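Local coordinates for lactate racemase apoprotein (Thermoanaerobacterium thermosaccharolyticum, PDB 2YJG) that interconverts the D- and L-isomers of lactate, using a nickel pincer cofactor derived from nicotinic acid mononucleotide that is absent from this apoprotein, at residues Arg21-Lys29 and Glu268-Pro276. Residues are numbered along the deposited sequence; the frame is centred on the assembly and turned at random.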
ATOM      1  N   ARG A  21     -45.852  20.429 -22.727  1.00 21.69           N
ATOM      2  CA  ARG A  21     -44.852  21.352 -22.164  1.00 22.18           C
ATOM      3  C   ARG A  21     -43.389  21.099 -22.571  1.00 21.68           C
ATOM      4  O   ARG A  21     -42.542  21.924 -22.234  1.00 20.59           O
ATOM      5  CB  ARG A  21     -44.928  21.359 -20.624  1.00 22.73           C
ATOM      6  CG  ARG A  21     -46.293  21.826 -20.020  1.00 25.24           C
ATOM      7  CD  ARG A  21     -46.653  23.271 -20.364  1.00 29.65           C
ATOM      8  NE  ARG A  21     -45.619  24.235 -20.006  1.00 33.73           N
ATOM      9  CZ  ARG A  21     -45.364  24.648 -18.769  1.00 35.05           C
ATOM     10  NH1 ARG A  21     -46.076  24.184 -17.737  1.00 35.09           N
ATOM     11  NH2 ARG A  21     -44.376  25.519 -18.561  1.00 35.00           N
ATOM     12  N   ILE A  22     -43.094  20.012 -23.325  1.00 19.62           N
ATOM     13  CA  ILE A  22     -41.729  19.573 -23.580  1.00 18.64           C
ATOM     14  C   ILE A  22     -41.263  19.958 -24.952  1.00 18.35           C
ATOM     15  O   ILE A  22     -41.878  19.581 -25.965  1.00 19.22           O
ATOM     16  CB  ILE A  22     -41.579  18.054 -23.397  1.00 17.91           C
ATOM     17  CG1 ILE A  22     -41.909  17.666 -21.956  1.00 16.82           C
ATOM     18  CG2 ILE A  22     -40.127  17.568 -23.759  1.00 18.52           C
ATOM     19  CD1 ILE A  22     -41.946  16.175 -21.709  1.00 19.40           C
ATOM     20  N   GLN A  23     -40.168  20.695 -25.008  1.00 16.53           N
ATOM     21  CA  GLN A  23     -39.535  20.969 -26.248  1.00 15.81           C
ATOM     22  C   GLN A  23     -38.929  19.659 -26.690  1.00 15.39           C
ATOM     23  O   GLN A  23     -39.405  18.995 -27.652  1.00 14.77           O
ATOM     24  CB  GLN A  23     -38.514  22.117 -26.121  1.00 13.77           C
ATOM     25  CG  GLN A  23     -37.964  22.604 -27.438  1.00 16.59           C
ATOM     26  CD  GLN A  23     -38.954  23.342 -28.281  1.00 18.89           C
ATOM     27  OE1 GLN A  23     -39.469  24.384 -27.886  1.00 20.58           O
ATOM     28  NE2 GLN A  23     -39.251  22.792 -29.481  1.00 18.98           N
ATOM     29  N   GLY A  24     -37.895  19.246 -25.983  1.00 15.38           N
ATOM     30  CA  GLY A  24     -37.194  18.035 -26.275  1.00 15.18           C
ATOM     31  C   GLY A  24     -36.657  17.462 -24.953  1.00 16.03           C
ATOM     32  O   GLY A  24     -36.502  18.194 -23.964  1.00 14.83           O
ATOM     33  N   ILE A  25     -36.366  16.173 -24.964  1.00 15.01           N
ATOM     34  CA  ILE A  25     -35.728  15.503 -23.815  1.00 15.43           C
ATOM     35  C   ILE A  25     -34.385  15.113 -24.349  1.00 17.05           C
ATOM     36  O   ILE A  25     -34.269  14.258 -25.238  1.00 16.95           O
ATOM     37  CB  ILE A  25     -36.504  14.282 -23.291  1.00 16.27           C
ATOM     38  CG1 ILE A  25     -37.899  14.662 -22.782  1.00 14.96           C
ATOM     39  CG2 ILE A  25     -35.708  13.567 -22.202  1.00 15.04           C
ATOM     40  CD1 ILE A  25     -38.758  13.409 -22.207  1.00 17.02           C
ATOM     41  N   LEU A  26     -33.343  15.785 -23.886  1.00 17.30           N
ATOM     42  CA  LEU A  26     -32.038  15.656 -24.564  1.00 17.75           C
ATOM     43  C   LEU A  26     -31.138  14.749 -23.746  1.00 19.61           C
ATOM     44  O   LEU A  26     -30.752  15.110 -22.644  1.00 16.39           O
ATOM     45  CB  LEU A  26     -31.395  17.015 -24.676  1.00 17.78           C
ATOM     46  CG  LEU A  26     -32.287  18.094 -25.262  1.00 17.12           C
ATOM     47  CD1 LEU A  26     -31.537  19.407 -25.285  1.00 17.31           C
ATOM     48  CD2 LEU A  26     -32.688  17.635 -26.742  1.00 19.37           C
ATOM     49  N   ARG A  27     -30.814  13.586 -24.319  1.00 19.76           N
ATOM     50  CA  ARG A  27     -30.018  12.586 -23.657  1.00 23.52           C
ATOM     51  C   ARG A  27     -28.900  12.178 -24.552  1.00 24.71           C
ATOM     52  O   ARG A  27     -29.057  12.045 -25.761  1.00 25.85           O
ATOM     53  CB  ARG A  27     -30.800  11.299 -23.361  1.00 24.23           C
ATOM     54  CG  ARG A  27     -32.011  11.448 -22.456  1.00 28.63           C
ATOM     55  CD  ARG A  27     -32.670  10.054 -22.298  1.00 34.81           C
ATOM     56  NE  ARG A  27     -34.039  10.109 -21.787  1.00 40.64           N
ATOM     57  CZ  ARG A  27     -34.372  10.018 -20.500  1.00 44.53           C
ATOM     58  NH1 ARG A  27     -33.432   9.853 -19.561  1.00 45.82           N
ATOM     59  NH2 ARG A  27     -35.665  10.070 -20.145  1.00 46.00           N
ATOM     60  N   SER A  28     -27.785  11.967 -23.905  1.00 26.19           N
ATOM     61  CA  SER A  28     -26.652  11.315 -24.464  1.00 27.54           C
ATOM     62  C   SER A  28     -27.041   9.910 -24.949  1.00 29.39           C
ATOM     63  O   SER A  28     -27.942   9.258 -24.377  1.00 28.85           O
ATOM     64  CB  SER A  28     -25.616  11.213 -23.351  1.00 27.08           C
ATOM     65  OG  SER A  28     -24.644  10.256 -23.624  1.00 30.83           O
ATOM     66  N   LYS A  29     -26.329   9.447 -25.965  1.00 30.71           N
ATOM     67  CA  LYS A  29     -26.488   8.077 -26.467  1.00 32.67           C
ATOM     68  C   LYS A  29     -26.177   7.102 -25.341  1.00 32.52           C
ATOM     69  O   LYS A  29     -25.212   7.280 -24.594  1.00 33.65           O
ATOM     70  CB  LYS A  29     -25.569   7.819 -27.685  1.00 32.25           C
ATOM     71  CG  LYS A  29     -26.281   7.367 -28.981  1.00 37.12           C
ATOM     72  CD  LYS A  29     -25.450   7.654 -30.261  1.00 39.11           C
ATOM     73  CE  LYS A  29     -24.138   6.803 -30.376  1.00 41.68           C
ATOM     74  NZ  LYS A  29     -24.351   5.408 -30.944  1.00 43.87           N
ATOM     75  N   GLU A 268     -19.595  12.102 -30.478  1.00 19.81           N
ATOM     76  CA  GLU A 268     -20.718  11.393 -31.137  1.00 21.93           C
ATOM     77  C   GLU A 268     -21.745  10.895 -30.102  1.00 21.10           C
ATOM     78  O   GLU A 268     -22.910  11.051 -30.315  1.00 22.08           O
ATOM     79  CB  GLU A 268     -20.248  10.220 -32.024  1.00 22.55           C
ATOM     80  CG  GLU A 268     -19.303  10.603 -33.126  1.00 28.25           C
ATOM     81  CD  GLU A 268     -18.998   9.444 -34.123  1.00 37.34           C
ATOM     82  OE1 GLU A 268     -19.846   8.497 -34.274  1.00 40.06           O
ATOM     83  OE2 GLU A 268     -17.898   9.498 -34.753  1.00 38.45           O
ATOM     84  N   ILE A 269     -21.298  10.382 -28.942  1.00 20.28           N
ATOM     85  CA  ILE A 269     -22.175   9.821 -27.907  1.00 21.75           C
ATOM     86  C   ILE A 269     -22.830  10.906 -27.071  1.00 20.54           C
ATOM     87  O   ILE A 269     -24.041  10.805 -26.726  1.00 23.72           O
ATOM     88  CB  ILE A 269     -21.412   8.949 -26.886  1.00 22.70           C
ATOM     89  CG1 ILE A 269     -20.658   7.794 -27.527  1.00 26.56           C
ATOM     90  CG2 ILE A 269     -22.377   8.351 -25.813  1.00 26.89           C
ATOM     91  CD1 ILE A 269     -21.083   7.403 -28.874  1.00 28.45           C
ATOM     92  N   ALA A 270     -22.055  11.936 -26.731  1.00 17.73           N
ATOM     93  CA  ALA A 270     -22.514  12.922 -25.735  1.00 17.63           C
ATOM     94  C   ALA A 270     -23.207  14.142 -26.319  1.00 16.30           C
ATOM     95  O   ALA A 270     -23.870  14.860 -25.579  1.00 18.30           O
ATOM     96  CB  ALA A 270     -21.344  13.337 -24.882  1.00 17.34           C
ATOM     97  N   THR A 271     -23.071  14.423 -27.621  1.00 17.18           N
ATOM     98  CA  THR A 271     -23.622  15.675 -28.179  1.00 16.68           C
ATOM     99  C   THR A 271     -25.133  15.612 -28.266  1.00 17.30           C
ATOM    100  O   THR A 271     -25.664  14.639 -28.747  1.00 18.07           O
ATOM    101  CB  THR A 271     -22.997  16.061 -29.514  1.00 17.28           C
ATOM    102  OG1 THR A 271     -21.582  16.184 -29.312  1.00 17.70           O
ATOM    103  CG2 THR A 271     -23.562  17.413 -30.051  1.00 18.35           C
ATOM    104  N   VAL A 272     -25.820  16.629 -27.774  1.00 15.89           N
ATOM    105  CA  VAL A 272     -27.271  16.743 -27.965  1.00 17.03           C
ATOM    106  C   VAL A 272     -27.565  18.091 -28.587  1.00 18.11           C
ATOM    107  O   VAL A 272     -26.857  19.073 -28.338  1.00 17.80           O
ATOM    108  CB  VAL A 272     -28.020  16.570 -26.643  1.00 16.17           C
ATOM    109  CG1 VAL A 272     -27.743  15.182 -26.074  1.00 18.68           C
ATOM    110  CG2 VAL A 272     -27.636  17.723 -25.645  1.00 14.38           C
ATOM    111  N   ASN A 273     -28.589  18.139 -29.433  1.00 19.16           N
ATOM    112  CA  ASN A 273     -28.922  19.332 -30.178  1.00 19.77           C
ATOM    113  C   ASN A 273     -30.134  19.993 -29.552  1.00 20.52           C
ATOM    114  O   ASN A 273     -31.212  19.363 -29.469  1.00 21.84           O
ATOM    115  CB  ASN A 273     -29.181  18.948 -31.657  1.00 21.84           C
ATOM    116  CG  ASN A 273     -27.982  18.249 -32.306  1.00 24.20           C
ATOM    117  OD1 ASN A 273     -28.045  17.065 -32.680  1.00 34.14           O
ATOM    118  ND2 ASN A 273     -26.895  18.969 -32.436  1.00 20.81           N
ATOM    119  N   ALA A 274     -29.982  21.222 -29.072  1.00 18.45           N
ATOM    120  CA  ALA A 274     -31.047  21.922 -28.356  1.00 19.71           C
ATOM    121  C   ALA A 274     -31.630  23.124 -29.118  1.00 20.01           C
ATOM    122  O   ALA A 274     -30.895  23.970 -29.590  1.00 20.30           O
ATOM    123  CB  ALA A 274     -30.483  22.421 -26.974  1.00 20.50           C
ATOM    124  N   LYS A 275     -32.952  23.204 -29.237  1.00 19.93           N
ATOM    125  CA  LYS A 275     -33.642  24.437 -29.590  1.00 19.84           C
ATOM    126  C   LYS A 275     -33.832  25.231 -28.298  1.00 19.54           C
ATOM    127  O   LYS A 275     -34.550  24.789 -27.376  1.00 19.93           O
ATOM    128  CB  LYS A 275     -35.004  24.175 -30.260  1.00 19.69           C
ATOM    129  CG  LYS A 275     -35.927  25.413 -30.194  1.00 24.09           C
ATOM    130  CD  LYS A 275     -37.110  25.381 -31.225  1.00 30.59           C
ATOM    131  CE  LYS A 275     -37.889  26.737 -31.188  1.00 34.15           C
ATOM    132  NZ  LYS A 275     -39.182  26.660 -31.931  1.00 38.00           N
ATOM    133  N   PRO A 276     -33.223  26.414 -28.208  1.00 19.49           N
ATOM    134  CA  PRO A 276     -33.300  26.993 -26.867  1.00 19.37           C
ATOM    135  C   PRO A 276     -34.732  27.297 -26.382  1.00 20.32           C
ATOM    136  O   PRO A 276     -35.633  27.684 -27.173  1.00 18.17           O
ATOM    137  CB  PRO A 276     -32.413  28.231 -26.936  1.00 20.44           C
ATOM    138  CG  PRO A 276     -31.610  28.115 -28.253  1.00 21.14           C
ATOM    139  CD  PRO A 276     -32.454  27.240 -29.162  1.00 20.55           C
TER
HETATM  140  O   HOH W   1     -38.376  27.209 -27.334  1.00 32.23           O
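Residues Gln23-Lys29 and Glu268-Lys275 run in opposite directions, 176° apart, and their backbones close from 7.6 Å between the CA atoms of Gln23 and Lys275 to 4.6 Å between those of Ser28 and Ala270. At the close end, Lys29 N donates to Ile269 O over 2.8 Å, in the carbonyl plane and with an N-H...O angle of 157°. Ile269 lies in the last turn of helix 257-270, where a carbonyl lacks a helical amide partner further on and can accept from another part of the chain. Ser28 OG, set anti to the backbone N (chi1 162°), is brought within 3.2 Å of the same oxygen, but Lys29 O competes for its single proton. Beside it, the flexible chain of Lys29 crosses Ile269 at about a right angle, CB against CG2 and CE against CD1, while its end leads away; the contact of CE with CD1 is tight, at 3.5 Å.

The middle is apolar. Leu26 lies along the strand, its CB 3.9 Å from Val272 CB and its CD1 3.6 Å from the small CB of Ala274, with CD2 near Asn273 O. Val272, beta-branched as suits a strand, turns CG1 onto the carbonyl of Arg27. At the wide end the amide of Gln23 lies across the aliphatic part of Lys275, and a water lies within hydrogen-bonding distance of both Gln23 OE1 and Pro276 O.

Gly24 and Leu26 make backbone hydrogen bonds to Val414 in the six-stranded parallel sheet, whereas Val272 does so with Ile422 in the separate two-stranded sheet of 271-277 and 422-425. The chain leaving edge strand 22-25 thus packs against the junction of helix 257-270 with strand 271-277, fastened to it by one backbone hydrogen bond.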